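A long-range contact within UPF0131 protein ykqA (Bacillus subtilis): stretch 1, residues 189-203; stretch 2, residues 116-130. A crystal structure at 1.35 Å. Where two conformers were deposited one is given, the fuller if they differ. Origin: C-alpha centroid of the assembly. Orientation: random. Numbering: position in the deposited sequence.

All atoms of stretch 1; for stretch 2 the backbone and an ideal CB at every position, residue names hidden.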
# COMPACT_ATOMS: atom_id res chain seq x y z
N VAL A 189 -6.65 -8.28 9.73
CA VAL A 189 -6.88 -7.77 11.11
C VAL A 189 -6.36 -6.31 11.09
O VAL A 189 -5.24 -6.06 10.70
CB VAL A 189 -6.05 -8.60 12.18
CG1 VAL A 189 -6.30 -8.14 13.60
CG2 VAL A 189 -6.27 -10.10 12.04
N LEU A 190 -7.17 -5.41 11.59
CA LEU A 190 -6.77 -4.03 11.79
C LEU A 190 -6.44 -3.84 13.24
O LEU A 190 -7.24 -4.13 14.14
CB LEU A 190 -7.90 -3.07 11.37
CG LEU A 190 -7.54 -1.62 11.37
CD1 LEU A 190 -6.53 -1.35 10.26
CD2 LEU A 190 -8.74 -0.73 11.23
N TYR A 191 -5.22 -3.37 13.52
CA TYR A 191 -4.75 -3.05 14.85
C TYR A 191 -4.65 -1.54 15.05
O TYR A 191 -4.30 -0.81 14.14
CB TYR A 191 -3.36 -3.57 15.08
CG TYR A 191 -3.11 -5.06 15.03
CD1 TYR A 191 -3.28 -5.86 16.14
CD2 TYR A 191 -2.61 -5.63 13.90
CE1 TYR A 191 -3.00 -7.18 16.13
CE2 TYR A 191 -2.32 -7.01 13.85
CZ TYR A 191 -2.49 -7.76 14.98
OH TYR A 191 -2.16 -9.11 14.98
N ARG A 192 -4.99 -1.05 16.24
CA ARG A 192 -4.67 0.33 16.65
C ARG A 192 -3.34 0.26 17.42
O ARG A 192 -3.27 -0.39 18.47
CB ARG A 192 -5.75 0.86 17.56
CG ARG A 192 -5.56 2.30 17.98
CD ARG A 192 -6.60 2.79 18.90
NE ARG A 192 -7.84 2.83 18.23
CZ ARG A 192 -8.83 1.93 18.31
NH1 ARG A 192 -8.75 0.89 19.14
NH2 ARG A 192 -9.92 2.08 17.57
N ILE A 193 -2.31 0.88 16.87
CA ILE A 193 -0.97 0.82 17.46
C ILE A 193 -0.42 2.23 17.70
O ILE A 193 -0.77 3.17 16.97
CB ILE A 193 -0.01 -0.01 16.61
CG1 ILE A 193 0.38 0.73 15.29
CG2 ILE A 193 -0.53 -1.39 16.29
CD1 ILE A 193 1.38 -0.06 14.44
N PRO A 194 0.47 2.40 18.67
CA PRO A 194 1.14 3.66 18.80
C PRO A 194 2.16 3.84 17.68
O PRO A 194 2.73 2.89 17.19
CB PRO A 194 1.81 3.60 20.20
CG PRO A 194 1.13 2.42 20.89
CD PRO A 194 0.83 1.47 19.74
N TYR A 195 2.44 5.10 17.37
CA TYR A 195 3.54 5.47 16.49
C TYR A 195 4.85 4.73 16.87
O TYR A 195 5.64 4.38 16.00
CB TYR A 195 3.73 6.96 16.52
CG TYR A 195 4.79 7.42 15.55
CD1 TYR A 195 4.62 7.39 14.20
CD2 TYR A 195 6.00 7.95 16.02
CE1 TYR A 195 5.59 7.80 13.33
CE2 TYR A 195 6.99 8.36 15.15
CZ TYR A 195 6.76 8.31 13.81
OH TYR A 195 7.77 8.75 12.97
N SER A 196 5.10 4.57 18.15
CA SER A 196 6.30 3.99 18.61
C SER A 196 6.46 2.52 18.22
O SER A 196 7.57 1.98 18.35
CB SER A 196 6.45 4.09 20.11
OG SER A 196 5.42 3.37 20.75
N ALA A 197 5.41 1.87 17.74
CA ALA A 197 5.49 0.48 17.21
C ALA A 197 5.93 0.45 15.78
O ALA A 197 6.20 -0.65 15.23
CB ALA A 197 4.16 -0.15 17.35
N LEU A 198 6.01 1.58 15.08
CA LEU A 198 6.23 1.53 13.65
C LEU A 198 7.59 1.06 13.20
O LEU A 198 7.70 0.32 12.19
CB LEU A 198 5.99 2.94 13.05
CG LEU A 198 5.84 3.02 11.57
CD1 LEU A 198 4.73 2.04 11.00
CD2 LEU A 198 5.53 4.45 11.22
N SER A 199 8.65 1.48 13.87
CA SER A 199 9.96 1.08 13.38
C SER A 199 10.18 -0.43 13.49
O SER A 199 10.85 -1.02 12.62
CB SER A 199 11.11 1.90 13.98
OG SER A 199 11.25 1.67 15.36
N TYR A 200 9.56 -1.09 14.48
CA TYR A 200 9.59 -2.55 14.56
C TYR A 200 9.01 -3.11 13.25
O TYR A 200 9.56 -4.04 12.65
CB TYR A 200 8.75 -3.02 15.76
CG TYR A 200 8.42 -4.50 15.67
CD1 TYR A 200 9.36 -5.44 15.96
CD2 TYR A 200 7.22 -4.91 15.19
CE1 TYR A 200 9.13 -6.76 15.78
CE2 TYR A 200 6.95 -6.22 15.02
CZ TYR A 200 7.90 -7.17 15.31
OH TYR A 200 7.60 -8.53 15.14
N LEU A 201 7.87 -2.58 12.81
CA LEU A 201 7.25 -3.08 11.58
C LEU A 201 8.12 -2.82 10.37
O LEU A 201 8.23 -3.67 9.48
CB LEU A 201 5.88 -2.55 11.40
CG LEU A 201 4.82 -2.99 12.42
CD1 LEU A 201 3.54 -2.22 12.27
CD2 LEU A 201 4.56 -4.47 12.28
N TYR A 202 8.73 -1.64 10.29
CA TYR A 202 9.61 -1.34 9.18
C TYR A 202 10.76 -2.31 9.08
O TYR A 202 11.17 -2.73 7.99
CB TYR A 202 10.15 0.08 9.22
CG TYR A 202 9.31 1.15 8.61
CD1 TYR A 202 7.95 1.23 8.80
CD2 TYR A 202 9.89 2.13 7.79
CE1 TYR A 202 7.20 2.23 8.19
CE2 TYR A 202 9.15 3.14 7.22
CZ TYR A 202 7.81 3.19 7.39
OH TYR A 202 7.01 4.17 6.85
N LYS A 203 11.29 -2.74 10.23
CA LYS A 203 12.37 -3.75 10.23
C LYS A 203 11.84 -5.09 9.85
O LYS A 203 12.44 -5.80 9.02
CB LYS A 203 13.05 -3.72 11.62
CG LYS A 203 14.15 -4.78 11.73
CD LYS A 203 14.78 -4.91 13.12
CE LYS A 203 15.68 -6.15 13.30
NZ LYS A 203 15.81 -6.52 14.73
N UNK A 116 2.31 10.12 1.33
CA UNK A 116 1.57 9.68 2.52
C UNK A 116 2.46 9.04 3.55
O UNK A 116 2.23 9.24 4.76
CB UNK A 116 0.47 8.70 2.13
N UNK A 117 3.43 8.27 3.12
CA UNK A 117 4.38 7.69 4.07
C UNK A 117 5.15 8.82 4.72
O UNK A 117 5.32 8.81 5.95
CB UNK A 117 5.33 6.70 3.39
N UNK A 118 5.51 9.85 3.98
CA UNK A 118 6.24 10.96 4.52
C UNK A 118 5.38 11.66 5.55
O UNK A 118 5.88 12.12 6.59
CB UNK A 118 6.67 11.92 3.41
N UNK A 119 4.10 11.88 5.27
CA UNK A 119 3.20 12.57 6.23
C UNK A 119 3.09 11.78 7.53
O UNK A 119 3.11 12.32 8.59
CB UNK A 119 1.81 12.77 5.62
N UNK A 120 3.01 10.47 7.40
CA UNK A 120 2.88 9.62 8.55
C UNK A 120 4.09 9.70 9.47
O UNK A 120 4.00 9.84 10.70
CB UNK A 120 2.66 8.17 8.10
N UNK A 121 5.30 9.61 8.89
CA UNK A 121 6.49 9.61 9.69
C UNK A 121 6.83 11.02 10.15
O UNK A 121 7.13 11.22 11.33
CB UNK A 121 7.65 9.00 8.91
N UNK A 122 6.79 12.02 9.27
CA UNK A 122 7.24 13.35 9.63
C UNK A 122 6.29 14.03 10.64
O UNK A 122 6.72 14.92 11.37
CB UNK A 122 7.37 14.21 8.37
N UNK A 123 5.04 13.63 10.68
CA UNK A 123 4.08 14.17 11.65
C UNK A 123 3.89 13.20 12.83
O UNK A 123 2.99 13.45 13.67
CB UNK A 123 2.74 14.44 10.97
N UNK A 124 4.68 12.14 12.92
CA UNK A 124 4.61 11.19 14.01
C UNK A 124 3.13 10.81 14.27
O UNK A 124 2.66 10.84 15.42
CB UNK A 124 5.26 11.77 15.27
N UNK A 125 2.46 10.35 13.24
CA UNK A 125 1.03 10.06 13.36
C UNK A 125 0.78 9.04 14.45
O UNK A 125 1.38 7.98 14.46
CB UNK A 125 0.47 9.56 12.03
N UNK A 126 -0.20 9.36 15.30
CA UNK A 126 -0.43 8.53 16.50
C UNK A 126 -1.91 8.64 16.88
O UNK A 126 -2.36 9.75 17.10
CB UNK A 126 0.47 8.97 17.66
N UNK A 127 -2.66 7.55 16.92
CA UNK A 127 -2.24 6.21 16.63
C UNK A 127 -2.10 5.95 15.13
O UNK A 127 -2.47 6.78 14.31
CB UNK A 127 -3.23 5.22 17.25
N UNK A 128 -1.60 4.77 14.81
CA UNK A 128 -1.57 4.22 13.49
C UNK A 128 -2.64 3.08 13.44
O UNK A 128 -2.64 2.27 14.37
CB UNK A 128 -0.17 3.72 13.14
N UNK A 129 -3.45 3.02 12.38
CA UNK A 129 -4.32 1.86 12.15
C UNK A 129 -3.55 1.02 11.13
O UNK A 129 -3.34 1.40 9.99
CB UNK A 129 -5.72 2.25 11.66
N UNK A 130 -3.11 -0.15 11.58
CA UNK A 130 -2.23 -1.07 10.88
C UNK A 130 -3.01 -2.31 10.46
O UNK A 130 -3.56 -3.03 11.29
CB UNK A 130 -1.04 -1.45 11.76

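Positions 116, 118, 119 and 122 lie on a helix with nothing of stretch 1 within 5.5 Å of their ideal CB atoms, so the contact scarcely restricts them. They are Lys116, His118, Gln119 and Ser122; the last returns OG to His118 O at 2.7 Å.

Position 117 sets its ideal CB 4.6 Å from Tyr202 OH, a hydroxyl that can donate to an acceptor there. A side chain long enough to bring one round would suit: Glu, Gln or perhaps Asp. It is Glu117, whose OE1 accepts a hydrogen bond from Tyr202 OH at 2.7 Å.

At 120 the ideal CB finds nothing close, and CA-to-CB runs sideways; a long, flexible apolar chain could still reach Leu198. Selenomethionine, Met120, does so, placing CE 3.8 Å from Leu198 CD2 and at the edge of the Tyr202 ring.

Position 121 faces two hydroxyls, with its ideal CB 4.1 Å from Tyr195 OH, yet Leu198 offers grease nearby. Ile, Val, Leu or Thr could fit. Ile121 lays CG1 4.2 Å from Leu198 CD2 and CD1 4.1 Å from Tyr202 CZ.

Position 123 leaves helical geometry and points away, leaving choice wide: Lys123. Position 124 has phi/psi of 46/55, a left-handed turn that favours Gly, Asn or Asp; its CA and CB lie against the Tyr195 ring, so contact is made close to the backbone and most small or polar residues could serve. Ser124 sets its CA over the ring face, 3.6 Å from the Tyr195 ring centroid. Position 125 leaves room for a chain to run outward, and Lys125 leads away.

At 126 the ideal CB is 4.0 Å from Tyr195 CB; a short polar side chain is reasonable, and the residue is Asn126.

The peptide before 127 is cis, which strongly indicates proline. Pro127 packs CB 3.8 Å from Arg192 CG.

From 128 the backbone pairs antiparallel with 191-193. Position 128 looks onto Ile193, so a beta-branched aliphatic is apt; Ile128 brings CB 3.6 Å from Ile193 CG1, while its N donates to Ile193 O at 2.8 Å and its O accepts from Ile193 N at 2.9 Å.

Position 129 points to the other face, beside Arg192 and Leu190. A long side chain ending in an acceptor would answer the guanidinium, and a ring could pack on Leu190. Tyr129 does both: OH accepts from Arg192 NE at 2.8 Å, and CD1 lies 4.1 Å from Leu190 CD2.

Position 130 returns to the face of Ile193 and Tyr191, with Leu201 close by; a large aromatic or Leu could fill the space. Tyr130 presents a ring face to Leu201 CD1, 3.8 Å from the centroid.

Stretch 2 (116-130) KEHQMISKSKNPIYY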
# COMPACT_ATOMS: atom_id res chain seq x y z
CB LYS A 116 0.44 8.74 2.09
CG LYS A 116 -0.71 9.30 1.41
CD LYS A 116 -1.91 8.44 1.34
CE LYS A 116 -3.01 9.25 0.82
NZ LYS A 116 -4.21 8.51 0.65
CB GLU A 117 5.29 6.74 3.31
CG GLU A 117 6.28 5.94 4.18
CD GLU A 117 7.55 6.58 4.54
OE1 GLU A 117 8.27 5.98 5.38
OE2 GLU A 117 7.86 7.63 3.93
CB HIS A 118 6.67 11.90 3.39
CG HIS A 118 7.11 13.27 3.88
ND1 HIS A 118 6.40 14.44 3.74
CD2 HIS A 118 8.28 13.61 4.45
CE1 HIS A 118 7.09 15.44 4.26
NE2 HIS A 118 8.23 14.96 4.70
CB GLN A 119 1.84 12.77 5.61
CG GLN A 119 1.84 13.82 4.45
CD GLN A 119 0.50 13.91 3.78
OE1 GLN A 119 -0.05 15.04 3.66
NE2 GLN A 119 -0.05 12.82 3.43
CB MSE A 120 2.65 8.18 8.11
CG MSE A 120 2.64 7.11 9.24
SE MSE A 120 2.36 5.34 8.65
CE MSE A 120 4.03 5.15 7.77
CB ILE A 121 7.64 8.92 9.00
CG1 ILE A 121 7.35 7.43 8.90
CG2 ILE A 121 8.94 9.13 9.74
CD1 ILE A 121 6.59 7.08 7.71
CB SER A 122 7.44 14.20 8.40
OG SER A 122 6.23 14.51 7.82
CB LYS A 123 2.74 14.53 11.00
CG LYS A 123 2.88 15.53 9.86
CD LYS A 123 2.81 16.95 10.20
CE LYS A 123 2.53 17.75 8.89
NZ LYS A 123 1.90 16.90 7.82
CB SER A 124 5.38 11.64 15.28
OG SER A 124 6.81 11.82 15.11
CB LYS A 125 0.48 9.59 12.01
CG LYS A 125 -0.96 9.22 12.03
CD LYS A 125 -1.49 8.88 10.61
CE LYS A 125 -2.98 8.55 10.59
NZ LYS A 125 -3.53 8.54 9.26
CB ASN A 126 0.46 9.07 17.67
CG ASN A 126 0.52 8.17 18.88
OD1 ASN A 126 0.55 8.70 20.07
ND2 ASN A 126 0.62 6.94 18.69
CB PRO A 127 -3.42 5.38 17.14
CG PRO A 127 -4.58 6.25 16.94
CD PRO A 127 -4.10 7.64 17.29
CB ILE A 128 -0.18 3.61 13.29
CG1 ILE A 128 0.92 4.71 13.31
CG2 ILE A 128 -0.09 2.81 11.99
CD1 ILE A 128 0.81 5.77 12.18
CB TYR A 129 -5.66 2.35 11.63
CG TYR A 129 -6.43 2.96 12.77
CD1 TYR A 129 -7.09 2.14 13.68
CD2 TYR A 129 -6.43 4.32 13.01
CE1 TYR A 129 -7.76 2.67 14.78
CE2 TYR A 129 -7.04 4.84 14.11
CZ TYR A 129 -7.72 4.05 14.97
OH TYR A 129 -8.35 4.59 16.07
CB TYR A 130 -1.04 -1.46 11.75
CG TYR A 130 -0.22 -2.60 11.18
CD1 TYR A 130 0.26 -2.55 9.90
CD2 TYR A 130 0.01 -3.73 11.92
CE1 TYR A 130 0.90 -3.63 9.34
CE2 TYR A 130 0.69 -4.83 11.39
CZ TYR A 130 1.12 -4.76 10.08
OH TYR A 130 1.72 -5.85 9.51
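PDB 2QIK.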